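Local coordinates for protein EcmrR transcriptional regulator (PDB 6WL5) that is a multidrug-sensing transcriptional regulator of the MerR family, whose C-terminal GyrI-like domain binds the cationic detergent cetyl-trimethyl-ammonium and probably serves as its drug sensor, at residues 12-17 against 90-95; 18-23 against 70-75; 45-50 against 75-80; 97-102 against 151-156. One frame throughout, in Å; residues are numbered along the deposited sequence. Where two conformers were deposited one is given.

Contacts 1, 2 and 4 pair strands of one antiparallel sheet in the GyrI-like domain, and contact 3 fastens a loop to it. Strand 7-23 serves contacts 1 and 2, whose centres lie about 14 Å apart: contact 1 pairs it with strand 88-103, contact 2 with strand 69-77. Contact 3 uses the later part of strand 69-77 and shares Glu75 with contact 2; Glu75 touches bound cetyl-trimethyl-ammonium, its side chain coming within about 3 Å. Contacts 1 and 2 meet through Gln90 and Ser18, with 2.8 Å between Gln90 NE2 and Ser18 OG. Strand 88-103 then runs on to contact 4, about 24 Å from contact 3 between centres, where the side chain of Phe154 comes within about 6 Å of a bound cetyl-trimethyl-ammonium.

Contact 1 (12-17 against 90-95); sequences PECIVY and QVIPAI
Cys14 O receives the backbone N-H of Ile92 at 2.8 Å, nearly along the C=O axis, and it also lies 3.3 Å from Val91 CA in a CA-H...O contact. The return bond, from Cys14 N to Ile92 O, closes this hydrogen-bonded pair of an antiparallel ladder. Val16 and Gln90 form the next such pair, with the Val16 N to Gln90 O bond 3.0 Å long and close to straight at 167°. Between them Ile15 and Val91 make a non-hydrogen-bonded pair.

On the face of Cys14, Val16 and Ile92, the valine and isoleucine side chains cross at about a right angle. Val16 CG2, set between its own backbone N and carbonyl carbon (CG1 at chi1 -55°), reaches Ile92 CG1 at 3.7 Å. Cys14 SG rests 4.0 Å from Ile92 CB. Phe56 of strand 55-59 packs against both Val16 and Ile92.

Beyond Cys14 the chains stay close, Ala94 CB packing against Glu13 N, and they pair again through Ile11 and Ile95. Water 1 lies between Pro12 O and Pro93 O, 2.8 Å from Pro12 O, while water 2 accepts from Ala94 N at 3.0 Å and donates to Glu13 OE2. Glu13 CD lies 4.0 Å from Val91 CG1, the two side chains crossing obliquely.

Backbone bonds and apolar packing thus hold the 14-16 and 90-92 ladder, whereas at the exposed proline-bearing ends water supplements the direct contacts.

Contact 2 (18-23 against 70-75); sequences SKRFIV and DVEFCE
Arg20 grips the carboxylate of Asp70 side-on with two nitrogens, one to each oxygen. Its NE donates to Asp70 OD1 at 2.8 Å on the syn lone pair, and NH2 reaches Asp70 OD2 at 2.9 Å, also from the syn side but 31° out of the carboxylate plane. Both oxygens lie near the guanidinium plane, although the two flat groups are turned 35° against each other. The arginine chain is extended from CG to NE, with CG anti to the backbone N (chi1 -171°). An alanine in place of Asp70 would probably leave the Arg20 guanidinium without its salt-bridge mate and freer to turn.

Further out, water 4 accepts from Arg20 NH1 at 3.0 Å and donates to Glu72 OE2. Water 3 joins that same oxygen to Ser18 OG, donating to both. Glu72 is held from beyond the pair as well, with His60 bonded to OE1 and Gln90 to OE2; Gln90 also bonds Ser18 OG. This network is likely to stabilise the negative charge of Glu72.

Backbone bonds at Lys19-Phe73 and Phe21-Val71 fix the antiparallel register. On the face of Phe21, Val71 and Phe73, Val71 CG2 meets Val23 CG1 at 3.8 Å, the two valines crossing at about a right angle.

That largely apolar face is covered by Tyr29 of helix 26-31 and Ile36 of helix 34-43, while strand 55-59 pairs with the far edge of strand 69-77.

Contact 3 (45-50 against 75-80); sequences PGLTLT and EAVNDF
Leu47 and Val77 cross at about a right angle, with the forked end of the leucine set against one valine methyl. Leu47 CD1 lies 3.8 Å from Val77 CG1, and Leu47 CG and CD2 approach the same methyl. CG stands anti to the backbone N (chi1 -175°), and CD1 also comes within 3.5 Å of Asp79 O. An alanine at Leu47 would probably open a gap beside Val77 CG1.

Leu49 runs obliquely over Glu75, its CD2 packed on the aliphatic Glu75 CG at 3.7 Å; Glu75 belongs to the pocket of a bound cetyl-trimethyl-ammonium, which it touches. On the next residue, Thr50 CG2 contacts Val77 O at 3.4 Å and Thr50 OG1 faces Ala76 CB; that hydroxyl is bonded to Pro52 O.

Two backbone bonds flank the single bridge of Leu49 with Val77. Asn78 N donates to Thr48 O at 3.0 Å, and Thr50 N donates to Ala76 O from 40° above the carbonyl plane. Water 5 accepts from Thr48 N and Asp79 N.

The loop leading from helix 34-43 to strand 55-59 is thereby fastened to the later part of strand 69-77, with Met41 of that helix touching Leu47 and Leu49, and Tyr17 and Phe89 of the neighbouring strands packing on Leu47 and Val77.

Contact 4 (97-102 against 151-156); sequences AVTVIH and EIQFPV. With EDO (1,2-ethanediol), chain K.
The antiparallel sheet of this GyrI-like domain pairs its long strands 88-103 and 149-158 here, in a buried ladder. Val98-Phe154 and Val100-Ile152 are the hydrogen-bonded pairs; Phe154 N to Val98 O is the shortest of the four backbone bonds, 2.8 Å and almost straight at 172°.

The Thr99 face is mixed, its polar part centred on Glu151 and Gln153. In the conformer of Glu151 described here, one of two, its extended side chain crosses the threonine obliquely, bringing its CD to 3.8 Å from Thr99 CB, and Ile101 CD1 comes up to Glu151 OE1 at 3.5 Å. Water 6 lies 2.7 Å from Thr99 OG1 and donates to Glu151 OE1. Gln153 lies beside Thr99, pointing the same way, with its CG against Thr99 CG2. Its NE2 donates to Glu151 OE2 at 2.9 Å from the anti side, while Gln153 OE1 is bonded to Tyr54. Glu151 OE2 has a further mate in Lys9, a salt bridge.

On the other face, Val98 CG1 touches both Phe154 CB at 3.8 Å and Val156 CG1 at 3.9 Å. It is placed there by a chi1 of 62°, between the backbone N and carbonyl carbon. Trp119 of helix 109-123 packs on Val98.

The pairing thus rests mainly on the backbone ladder and the apolar, helix-covered Val98 face; in this conformer Lys9 would also tend to keep Glu151 ionised.

Contact 1 (12-17 against 90-95)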
loop_
_atom_site.group_PDB
_atom_site.type_symbol
_atom_site.label_atom_id
_atom_site.label_comp_id
_atom_site.label_asym_id
_atom_site.label_seq_id
_atom_site.Cartn_x
_atom_site.Cartn_y
_atom_site.Cartn_z
ATOM N N PRO A 12 10.495 -6.210 -6.107
ATOM C CA PRO A 12 11.667 -6.523 -5.282
ATOM C C PRO A 12 11.502 -6.039 -3.849
ATOM O O PRO A 12 10.635 -5.216 -3.523
ATOM C CB PRO A 12 12.808 -5.766 -5.968
ATOM C CG PRO A 12 12.216 -5.153 -7.210
ATOM C CD PRO A 12 10.764 -5.162 -7.114
ATOM N N GLU A 13 12.368 -6.562 -2.985
ATOM C CA GLU A 13 12.397 -6.085 -1.609
ATOM C C GLU A 13 12.745 -4.600 -1.552
ATOM O O GLU A 13 13.424 -4.047 -2.425
ATOM C CB GLU A 13 13.353 -6.930 -0.763
ATOM C CG GLU A 13 14.796 -6.611 -0.913
ATOM C CD GLU A 13 15.656 -7.443 0.006
ATOM O OE1 GLU A 13 16.725 -6.948 0.354
ATOM O OE2 GLU A 13 15.270 -8.570 0.382
ATOM N N CYS A 14 12.242 -3.945 -0.513
ATOM C CA CYS A 14 12.549 -2.542 -0.276
ATOM C C CYS A 14 12.680 -2.291 1.213
ATOM O O CYS A 14 12.160 -3.040 2.036
ATOM C CB CYS A 14 11.473 -1.631 -0.852
ATOM S SG CYS A 14 9.803 -1.888 -0.200
ATOM N N ILE A 15 13.416 -1.231 1.546
ATOM C CA ILE A 15 13.511 -0.722 2.905
ATOM C C ILE A 15 12.458 0.354 3.027
ATOM O O ILE A 15 12.328 1.197 2.129
ATOM C CB ILE A 15 14.892 -0.104 3.166
ATOM C CG1 ILE A 15 16.006 -1.091 2.824
ATOM C CG2 ILE A 15 14.990 0.407 4.620
ATOM C CD1 ILE A 15 17.373 -0.431 2.764
ATOM N N VAL A 16 11.708 0.329 4.127
ATOM C CA VAL A 16 10.679 1.317 4.380
ATOM C C VAL A 16 10.792 1.829 5.810
ATOM O O VAL A 16 11.316 1.161 6.706
ATOM C CB VAL A 16 9.252 0.753 4.167
ATOM C CG1 VAL A 16 9.104 0.171 2.778
ATOM C CG2 VAL A 16 8.852 -0.270 5.248
ATOM N N TYR A 17 10.220 3.006 6.032
ATOM C CA TYR A 17 9.716 3.356 7.346
ATOM C C TYR A 17 8.232 3.057 7.368
ATOM O O TYR A 17 7.585 3.039 6.315
ATOM C CB TYR A 17 10.032 4.791 7.756
ATOM C CG TYR A 17 9.457 5.916 6.952
ATOM C CD1 TYR A 17 8.162 6.377 7.169
ATOM C CD2 TYR A 17 10.236 6.566 6.006
ATOM C CE1 TYR A 17 7.663 7.459 6.442
ATOM C CE2 TYR A 17 9.745 7.626 5.288
ATOM C CZ TYR A 17 8.469 8.057 5.500
ATOM O OH TYR A 17 8.050 9.125 4.764
ATOM N N GLN A 90 12.023 -1.294 8.387
ATOM C CA GLN A 90 12.015 -2.726 8.141
ATOM C C GLN A 90 12.188 -2.976 6.646
ATOM O O GLN A 90 12.007 -2.084 5.812
ATOM C CB GLN A 90 10.734 -3.367 8.692
ATOM C CG GLN A 90 9.481 -2.925 7.984
ATOM C CD GLN A 90 8.237 -3.614 8.510
ATOM O OE1 GLN A 90 8.095 -4.854 8.434
ATOM N NE2 GLN A 90 7.311 -2.822 9.011
ATOM N N VAL A 91 12.594 -4.194 6.315
ATOM C CA VAL A 91 12.672 -4.631 4.925
ATOM C C VAL A 91 11.371 -5.343 4.588
ATOM O O VAL A 91 10.982 -6.291 5.275
ATOM C CB VAL A 91 13.869 -5.570 4.709
ATOM C CG1 VAL A 91 13.843 -6.139 3.286
ATOM C CG2 VAL A 91 15.188 -4.855 5.019
ATOM N N ILE A 92 10.693 -4.891 3.539
ATOM C CA ILE A 92 9.469 -5.525 3.062
ATOM C C ILE A 92 9.867 -6.505 1.957
ATOM O O ILE A 92 10.484 -6.081 0.967
ATOM C CB ILE A 92 8.467 -4.484 2.550
ATOM C CG1 ILE A 92 8.081 -3.468 3.646
ATOM C CG2 ILE A 92 7.212 -5.173 2.020
ATOM C CD1 ILE A 92 7.506 -4.056 4.909
ATOM N N PRO A 93 9.547 -7.790 2.075
ATOM C CA PRO A 93 10.159 -8.772 1.174
ATOM C C PRO A 93 9.618 -8.693 -0.246
ATOM O O PRO A 93 8.553 -8.134 -0.517
ATOM C CB PRO A 93 9.821 -10.123 1.829
ATOM C CG PRO A 93 8.503 -9.847 2.537
ATOM C CD PRO A 93 8.664 -8.426 3.074
ATOM N N ALA A 94 10.408 -9.252 -1.161
ATOM C CA ALA A 94 10.000 -9.404 -2.551
ATOM C C ALA A 94 8.801 -10.333 -2.668
ATOM O O ALA A 94 8.667 -11.315 -1.927
ATOM C CB ALA A 94 11.145 -10.025 -3.359
ATOM N N ILE A 95 7.940 -10.047 -3.650
ATOM C CA ILE A 95 6.748 -10.849 -3.901
ATOM C C ILE A 95 6.505 -10.914 -5.399
ATOM O O ILE A 95 7.009 -10.102 -6.179
ATOM C CB ILE A 95 5.461 -10.285 -3.255
ATOM C CG1 ILE A 95 5.206 -8.826 -3.719
ATOM C CG2 ILE A 95 5.533 -10.406 -1.755
ATOM C CD1 ILE A 95 3.883 -8.292 -3.243
HETATM O O HOH W 1 8.755 -5.205 -1.440
HETATM O O HOH W 2 12.875 -10.695 -0.331
#

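Contact 2 (18-23 against 70-75)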
loop_
_atom_site.group_PDB
_atom_site.type_symbol
_atom_site.label_atom_id
_atom_site.label_comp_id
_atom_site.label_asym_id
_atom_site.label_seq_id
_atom_site.Cartn_x
_atom_site.Cartn_y
_atom_site.Cartn_z
ATOM N N SER A 18 7.718 2.740 8.559
ATOM C CA SER A 18 6.377 2.180 8.648
ATOM C C SER A 18 5.780 2.401 10.037
ATOM O O SER A 18 6.500 2.578 11.028
ATOM C CB SER A 18 6.421 0.682 8.318
ATOM O OG SER A 18 7.182 -0.014 9.304
ATOM N N LYS A 19 4.454 2.424 10.089
ATOM C CA LYS A 19 3.729 2.437 11.343
ATOM C C LYS A 19 2.474 1.601 11.175
ATOM O O LYS A 19 1.815 1.676 10.146
ATOM C CB LYS A 19 3.367 3.873 11.790
ATOM C CG LYS A 19 2.862 3.934 13.223
ATOM C CD LYS A 19 2.844 5.352 13.763
ATOM C CE LYS A 19 2.233 5.432 15.157
ATOM N NZ LYS A 19 2.409 6.809 15.724
ATOM N N ARG A 20 2.163 0.785 12.176
ATOM C CA ARG A 20 1.042 -0.137 12.124
ATOM C C ARG A 20 -0.035 0.286 13.113
ATOM O O ARG A 20 0.268 0.779 14.213
ATOM C CB ARG A 20 1.522 -1.557 12.442
ATOM C CG ARG A 20 0.479 -2.610 12.193
ATOM C CD ARG A 20 1.154 -3.956 12.030
ATOM N NE ARG A 20 0.194 -5.048 11.948
ATOM C CZ ARG A 20 0.558 -6.299 11.759
ATOM N NH1 ARG A 20 1.859 -6.580 11.620
ATOM N NH2 ARG A 20 -0.345 -7.269 11.687
ATOM N N PHE A 21 -1.285 0.101 12.706
ATOM C CA PHE A 21 -2.443 0.648 13.398
ATOM C C PHE A 21 -3.619 -0.325 13.289
ATOM O O PHE A 21 -3.757 -1.024 12.289
ATOM C CB PHE A 21 -3.011 1.932 12.739
ATOM C CG PHE A 21 -2.047 3.047 12.530
ATOM C CD1 PHE A 21 -1.894 4.010 13.507
ATOM C CD2 PHE A 21 -1.389 3.212 11.321
ATOM C CE1 PHE A 21 -1.047 5.084 13.329
ATOM C CE2 PHE A 21 -0.555 4.309 11.126
ATOM C CZ PHE A 21 -0.374 5.230 12.137
ATOM N N ILE A 22 -4.516 -0.294 14.275
ATOM C CA ILE A 22 -5.893 -0.757 14.121
ATOM C C ILE A 22 -6.762 0.479 13.913
ATOM O O ILE A 22 -6.863 1.324 14.818
ATOM C CB ILE A 22 -6.395 -1.502 15.368
ATOM C CG1 ILE A 22 -5.498 -2.669 15.763
ATOM C CG2 ILE A 22 -7.824 -1.988 15.143
ATOM C CD1 ILE A 22 -5.387 -3.692 14.659
ATOM N N VAL A 23 -7.434 0.565 12.765
ATOM C CA VAL A 23 -8.157 1.784 12.413
ATOM C C VAL A 23 -9.667 1.582 12.313
ATOM O O VAL A 23 -10.136 0.539 11.827
ATOM C CB VAL A 23 -7.601 2.421 11.122
ATOM C CG1 VAL A 23 -6.155 2.814 11.315
ATOM C CG2 VAL A 23 -7.794 1.487 9.923
ATOM N N ASP A 70 -6.563 -3.824 10.425
ATOM C CA ASP A 70 -5.144 -3.908 10.768
ATOM C C ASP A 70 -4.346 -3.474 9.543
ATOM O O ASP A 70 -4.247 -4.217 8.556
ATOM C CB ASP A 70 -4.799 -5.338 11.193
ATOM C CG ASP A 70 -3.377 -5.487 11.722
ATOM O OD1 ASP A 70 -2.543 -4.547 11.629
ATOM O OD2 ASP A 70 -3.095 -6.601 12.224
ATOM N N VAL A 71 -3.781 -2.249 9.600
ATOM C CA VAL A 71 -3.118 -1.651 8.459
ATOM C C VAL A 71 -1.731 -1.199 8.859
ATOM O O VAL A 71 -1.493 -0.830 10.006
ATOM C CB VAL A 71 -3.934 -0.453 7.918
ATOM C CG1 VAL A 71 -5.242 -0.962 7.341
ATOM C CG2 VAL A 71 -4.124 0.679 8.971
ATOM N N GLU A 72 -0.814 -1.206 7.895
ATOM C CA GLU A 72 0.559 -0.768 8.115
ATOM C C GLU A 72 0.965 0.163 6.978
ATOM O O GLU A 72 1.053 -0.256 5.818
ATOM C CB GLU A 72 1.495 -1.969 8.237
ATOM C CG GLU A 72 2.905 -1.605 8.631
ATOM C CD GLU A 72 3.721 -2.822 9.026
ATOM O OE1 GLU A 72 3.500 -3.873 8.388
ATOM O OE2 GLU A 72 4.576 -2.722 9.950
ATOM N N PHE A 73 1.181 1.435 7.312
ATOM C CA PHE A 73 1.628 2.394 6.330
ATOM C C PHE A 73 3.123 2.247 6.129
ATOM O O PHE A 73 3.888 2.263 7.108
ATOM C CB PHE A 73 1.363 3.815 6.790
ATOM C CG PHE A 73 1.839 4.813 5.823
ATOM C CD1 PHE A 73 1.171 5.004 4.639
ATOM C CD2 PHE A 73 3.017 5.496 6.051
ATOM C CE1 PHE A 73 1.616 5.944 3.728
ATOM C CE2 PHE A 73 3.464 6.463 5.158
ATOM C CZ PHE A 73 2.765 6.671 3.988
ATOM N N CYS A 74 3.540 2.211 4.871
ATOM C CA CYS A 74 4.942 2.043 4.498
ATOM C C CYS A 74 5.374 3.036 3.429
ATOM O O CYS A 74 4.636 3.339 2.500
ATOM C CB CYS A 74 5.167 0.641 3.925
ATOM S SG CYS A 74 4.762 -0.723 5.017
ATOM N N GLU A 75 6.588 3.538 3.559
ATOM C CA GLU A 75 7.147 4.394 2.538
ATOM C C GLU A 75 8.593 3.997 2.327
ATOM O O GLU A 75 9.378 3.932 3.276
ATOM C CB GLU A 75 6.986 5.863 2.966
ATOM C CG GLU A 75 7.246 6.860 1.881
ATOM C CD GLU A 75 6.456 8.161 2.034
ATOM O OE1 GLU A 75 6.427 8.898 1.026
ATOM O OE2 GLU A 75 5.925 8.478 3.155
HETATM O O HOH W 3 5.417 -0.727 11.418
HETATM O O HOH W 4 4.345 -4.962 11.600
#

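Contact 3 (45-50 against 75-80)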
loop_
_atom_site.group_PDB
_atom_site.type_symbol
_atom_site.label_atom_id
_atom_site.label_comp_id
_atom_site.label_asym_id
_atom_site.label_seq_id
_atom_site.Cartn_x
_atom_site.Cartn_y
_atom_site.Cartn_z
ATOM N N PRO A 45 17.649 13.344 9.667
ATOM C CA PRO A 45 18.129 14.214 8.583
ATOM C C PRO A 45 18.865 13.378 7.550
ATOM O O PRO A 45 19.548 12.403 7.880
ATOM C CB PRO A 45 19.076 15.193 9.292
ATOM C CG PRO A 45 18.727 15.139 10.742
ATOM C CD PRO A 45 18.059 13.800 11.006
ATOM N N GLY A 46 18.704 13.746 6.286
ATOM C CA GLY A 46 19.333 13.009 5.215
ATOM C C GLY A 46 18.579 11.789 4.740
ATOM O O GLY A 46 18.937 11.230 3.699
ATOM N N LEU A 47 17.556 11.344 5.460
ATOM C CA LEU A 47 16.727 10.261 4.949
ATOM C C LEU A 47 16.141 10.666 3.600
ATOM O O LEU A 47 15.646 11.785 3.432
ATOM C CB LEU A 47 15.614 9.954 5.942
ATOM C CG LEU A 47 14.742 8.743 5.587
ATOM C CD1 LEU A 47 15.577 7.448 5.658
ATOM C CD2 LEU A 47 13.551 8.680 6.521
ATOM N N THR A 48 16.167 9.730 2.652
ATOM C CA THR A 48 15.819 9.978 1.259
ATOM C C THR A 48 14.784 8.954 0.818
ATOM O O THR A 48 14.986 7.743 0.987
ATOM C CB THR A 48 17.072 9.873 0.371
ATOM O OG1 THR A 48 18.091 10.752 0.867
ATOM C CG2 THR A 48 16.765 10.243 -1.080
ATOM N N LEU A 49 13.675 9.441 0.264
ATOM C CA LEU A 49 12.705 8.548 -0.343
ATOM C C LEU A 49 13.245 7.976 -1.646
ATOM O O LEU A 49 14.029 8.627 -2.352
ATOM C CB LEU A 49 11.423 9.309 -0.669
ATOM C CG LEU A 49 10.721 10.027 0.477
ATOM C CD1 LEU A 49 9.583 10.889 -0.051
ATOM C CD2 LEU A 49 10.204 9.016 1.444
ATOM N N THR A 50 12.808 6.744 -1.968
ATOM C CA THR A 50 13.278 6.118 -3.202
ATOM C C THR A 50 12.721 6.869 -4.408
ATOM O O THR A 50 11.668 7.524 -4.335
ATOM C CB THR A 50 12.887 4.636 -3.330
ATOM O OG1 THR A 50 11.459 4.490 -3.288
ATOM C CG2 THR A 50 13.519 3.773 -2.245
ATOM N N GLU A 75 6.588 3.538 3.559
ATOM C CA GLU A 75 7.147 4.394 2.538
ATOM C C GLU A 75 8.593 3.997 2.327
ATOM O O GLU A 75 9.378 3.932 3.276
ATOM C CB GLU A 75 6.986 5.863 2.966
ATOM C CG GLU A 75 7.246 6.860 1.881
ATOM C CD GLU A 75 6.456 8.161 2.034
ATOM O OE1 GLU A 75 6.427 8.898 1.026
ATOM O OE2 GLU A 75 5.925 8.478 3.155
ATOM N N ALA A 76 8.943 3.751 1.077
ATOM C CA ALA A 76 10.265 3.232 0.747
ATOM C C ALA A 76 11.334 4.317 0.757
ATOM O O ALA A 76 11.159 5.401 0.175
ATOM C CB ALA A 76 10.242 2.565 -0.627
ATOM N N VAL A 77 12.483 3.972 1.348
ATOM C CA VAL A 77 13.635 4.852 1.470
ATOM C C VAL A 77 14.880 4.137 0.946
ATOM O O VAL A 77 14.913 2.920 0.786
ATOM C CB VAL A 77 13.871 5.317 2.928
ATOM C CG1 VAL A 77 12.741 6.217 3.422
ATOM C CG2 VAL A 77 14.048 4.114 3.827
ATOM N N ASN A 78 15.915 4.924 0.658
ATOM C CA ASN A 78 17.128 4.309 0.127
ATOM C C ASN A 78 17.958 3.626 1.209
ATOM O O ASN A 78 18.664 2.660 0.915
ATOM C CB ASN A 78 17.985 5.325 -0.629
ATOM C CG ASN A 78 17.369 5.727 -1.956
ATOM O OD1 ASN A 78 16.793 4.924 -2.659
ATOM N ND2 ASN A 78 17.503 6.996 -2.295
ATOM N N ASP A 79 17.898 4.084 2.456
ATOM C CA ASP A 79 18.608 3.361 3.502
ATOM C C ASP A 79 17.884 3.433 4.834
ATOM O O ASP A 79 16.996 4.260 5.052
ATOM C CB ASP A 79 20.038 3.866 3.662
ATOM C CG ASP A 79 20.768 3.998 2.354
ATOM O OD1 ASP A 79 20.476 4.964 1.616
ATOM O OD2 ASP A 79 21.621 3.138 2.085
ATOM N N PHE A 80 18.282 2.538 5.728
ATOM C CA PHE A 80 17.721 2.525 7.064
ATOM C C PHE A 80 18.003 3.840 7.780
ATOM O O PHE A 80 19.056 4.466 7.598
ATOM C CB PHE A 80 18.359 1.407 7.882
ATOM C CG PHE A 80 17.744 0.071 7.658
ATOM C CD1 PHE A 80 18.080 -0.679 6.541
ATOM C CD2 PHE A 80 16.815 -0.438 8.557
ATOM C CE1 PHE A 80 17.503 -1.924 6.324
ATOM C CE2 PHE A 80 16.230 -1.672 8.345
ATOM C CZ PHE A 80 16.572 -2.416 7.225
HETATM O O HOH W 5 17.531 7.120 3.054
#

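Contact 4 (97-102 against 151-156)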
loop_
_atom_site.group_PDB
_atom_site.type_symbol
_atom_site.label_atom_id
_atom_site.label_comp_id
_atom_site.label_asym_id
_atom_site.label_seq_id
_atom_site.Cartn_x
_atom_site.Cartn_y
_atom_site.Cartn_z
ATOM N N ALA A 97 3.233 -10.487 -7.639
ATOM C CA ALA A 97 1.917 -9.916 -7.393
ATOM C C ALA A 97 1.104 -9.850 -8.667
ATOM O O ALA A 97 1.638 -9.516 -9.740
ATOM C CB ALA A 97 2.032 -8.490 -6.825
ATOM N N VAL A 98 -0.202 -10.087 -8.527
ATOM C CA VAL A 98 -1.158 -9.641 -9.524
ATOM C C VAL A 98 -1.697 -8.284 -9.099
ATOM O O VAL A 98 -2.011 -8.062 -7.914
ATOM C CB VAL A 98 -2.254 -10.688 -9.770
ATOM C CG1 VAL A 98 -3.113 -10.984 -8.537
ATOM C CG2 VAL A 98 -3.103 -10.312 -10.981
ATOM N N THR A 99 -1.709 -7.347 -10.045
ATOM C CA THR A 99 -2.002 -5.949 -9.763
ATOM C C THR A 99 -3.071 -5.393 -10.693
ATOM O O THR A 99 -3.215 -5.834 -11.837
ATOM C CB THR A 99 -0.715 -5.102 -9.888
ATOM O OG1 THR A 99 -0.306 -4.985 -11.262
ATOM C CG2 THR A 99 0.430 -5.687 -9.083
ATOM N N VAL A 100 -3.790 -4.371 -10.207
ATOM C CA VAL A 100 -4.631 -3.526 -11.050
ATOM C C VAL A 100 -4.437 -2.090 -10.615
ATOM O O VAL A 100 -4.107 -1.823 -9.466
ATOM C CB VAL A 100 -6.133 -3.860 -11.001
ATOM C CG1 VAL A 100 -6.387 -5.240 -11.550
ATOM C CG2 VAL A 100 -6.701 -3.705 -9.587
ATOM N N ILE A 101 -4.654 -1.197 -11.539
ATOM C CA ILE A 101 -4.734 0.230 -11.233
ATOM C C ILE A 101 -6.181 0.630 -10.987
ATOM O O ILE A 101 -7.061 0.426 -11.845
ATOM C CB ILE A 101 -4.126 1.067 -12.375
ATOM C CG1 ILE A 101 -2.628 0.785 -12.504
ATOM C CG2 ILE A 101 -4.417 2.568 -12.185
ATOM C CD1 ILE A 101 -1.761 1.468 -11.453
ATOM N N HIS A 102 -6.416 1.246 -9.827
ATOM C CA HIS A 102 -7.666 1.908 -9.514
ATOM C C HIS A 102 -7.529 3.404 -9.797
ATOM O O HIS A 102 -6.693 4.095 -9.191
ATOM C CB HIS A 102 -8.029 1.705 -8.054
ATOM C CG HIS A 102 -9.289 2.391 -7.680
ATOM N ND1 HIS A 102 -10.531 1.901 -8.037
ATOM C CD2 HIS A 102 -9.505 3.573 -7.058
ATOM C CE1 HIS A 102 -11.455 2.759 -7.628
ATOM N NE2 HIS A 102 -10.860 3.752 -6.994
ATOM N N GLU A 151 -2.385 1.663 -7.103
ATOM C CA GLU A 151 -2.197 0.306 -7.572
ATOM C C GLU A 151 -2.449 -0.675 -6.443
ATOM O O GLU A 151 -1.858 -0.555 -5.362
ATOM C CB GLU A 151 -0.812 0.079 -8.185
ATOM C CG GLU A 151 -0.672 -1.335 -8.736
ATOM C CD GLU A 151 0.530 -1.532 -9.624
ATOM O OE1 GLU A 151 0.488 -1.137 -10.817
ATOM O OE2 GLU A 151 1.523 -2.096 -9.123
ATOM N N ILE A 152 -3.334 -1.632 -6.694
ATOM C CA ILE A 152 -3.645 -2.692 -5.720
ATOM C C ILE A 152 -2.852 -3.933 -6.111
ATOM O O ILE A 152 -2.902 -4.356 -7.267
ATOM C CB ILE A 152 -5.154 -2.992 -5.626
ATOM C CG1 ILE A 152 -5.992 -1.721 -5.407
ATOM C CG2 ILE A 152 -5.384 -3.993 -4.485
ATOM C CD1 ILE A 152 -5.505 -0.813 -4.287
ATOM N N GLN A 153 -2.097 -4.481 -5.161
ATOM C CA GLN A 153 -1.138 -5.566 -5.417
ATOM C C GLN A 153 -1.445 -6.745 -4.502
ATOM O O GLN A 153 -1.291 -6.648 -3.290
ATOM C CB GLN A 153 0.300 -5.072 -5.188
ATOM C CG GLN A 153 0.584 -3.687 -5.820
ATOM C CD GLN A 153 1.965 -3.158 -5.499
ATOM O OE1 GLN A 153 2.447 -3.264 -4.362
ATOM N NE2 GLN A 153 2.581 -2.499 -6.480
ATOM N N PHE A 154 -1.836 -7.878 -5.090
ATOM C CA PHE A 154 -2.084 -9.110 -4.343
ATOM C C PHE A 154 -0.882 -10.042 -4.456
ATOM O O PHE A 154 -0.589 -10.534 -5.569
ATOM C CB PHE A 154 -3.321 -9.817 -4.909
ATOM C CG PHE A 154 -4.644 -9.358 -4.332
ATOM C CD1 PHE A 154 -4.834 -8.078 -3.823
ATOM C CD2 PHE A 154 -5.707 -10.225 -4.298
ATOM C CE1 PHE A 154 -6.058 -7.685 -3.317
ATOM C CE2 PHE A 154 -6.924 -9.841 -3.768
ATOM C CZ PHE A 154 -7.098 -8.567 -3.275
ATOM N N PRO A 155 -0.166 -10.318 -3.366
ATOM C CA PRO A 155 0.913 -11.324 -3.418
ATOM C C PRO A 155 0.324 -12.694 -3.700
ATOM O O PRO A 155 -0.580 -13.139 -3.000
ATOM C CB PRO A 155 1.538 -11.248 -2.016
ATOM C CG PRO A 155 1.058 -9.917 -1.438
ATOM C CD PRO A 155 -0.329 -9.758 -2.016
ATOM N N VAL A 156 0.825 -13.359 -4.741
ATOM C CA VAL A 156 0.251 -14.636 -5.150
ATOM C C VAL A 156 1.294 -15.683 -5.515
ATOM O O VAL A 156 2.461 -15.385 -5.775
ATOM C CB VAL A 156 -0.731 -14.476 -6.345
ATOM C CG1 VAL A 156 -1.937 -13.644 -5.968
ATOM C CG2 VAL A 156 -0.040 -13.844 -7.534
HETATM C C1 EDO K . 4.594 -17.889 -8.923
HETATM O O1 EDO K . 3.756 -18.992 -8.540
HETATM C C2 EDO K . 4.306 -16.655 -8.075
HETATM O O2 EDO K . 4.783 -16.795 -6.727
HETATM O O HOH W 6 -1.264 -2.781 -12.546
#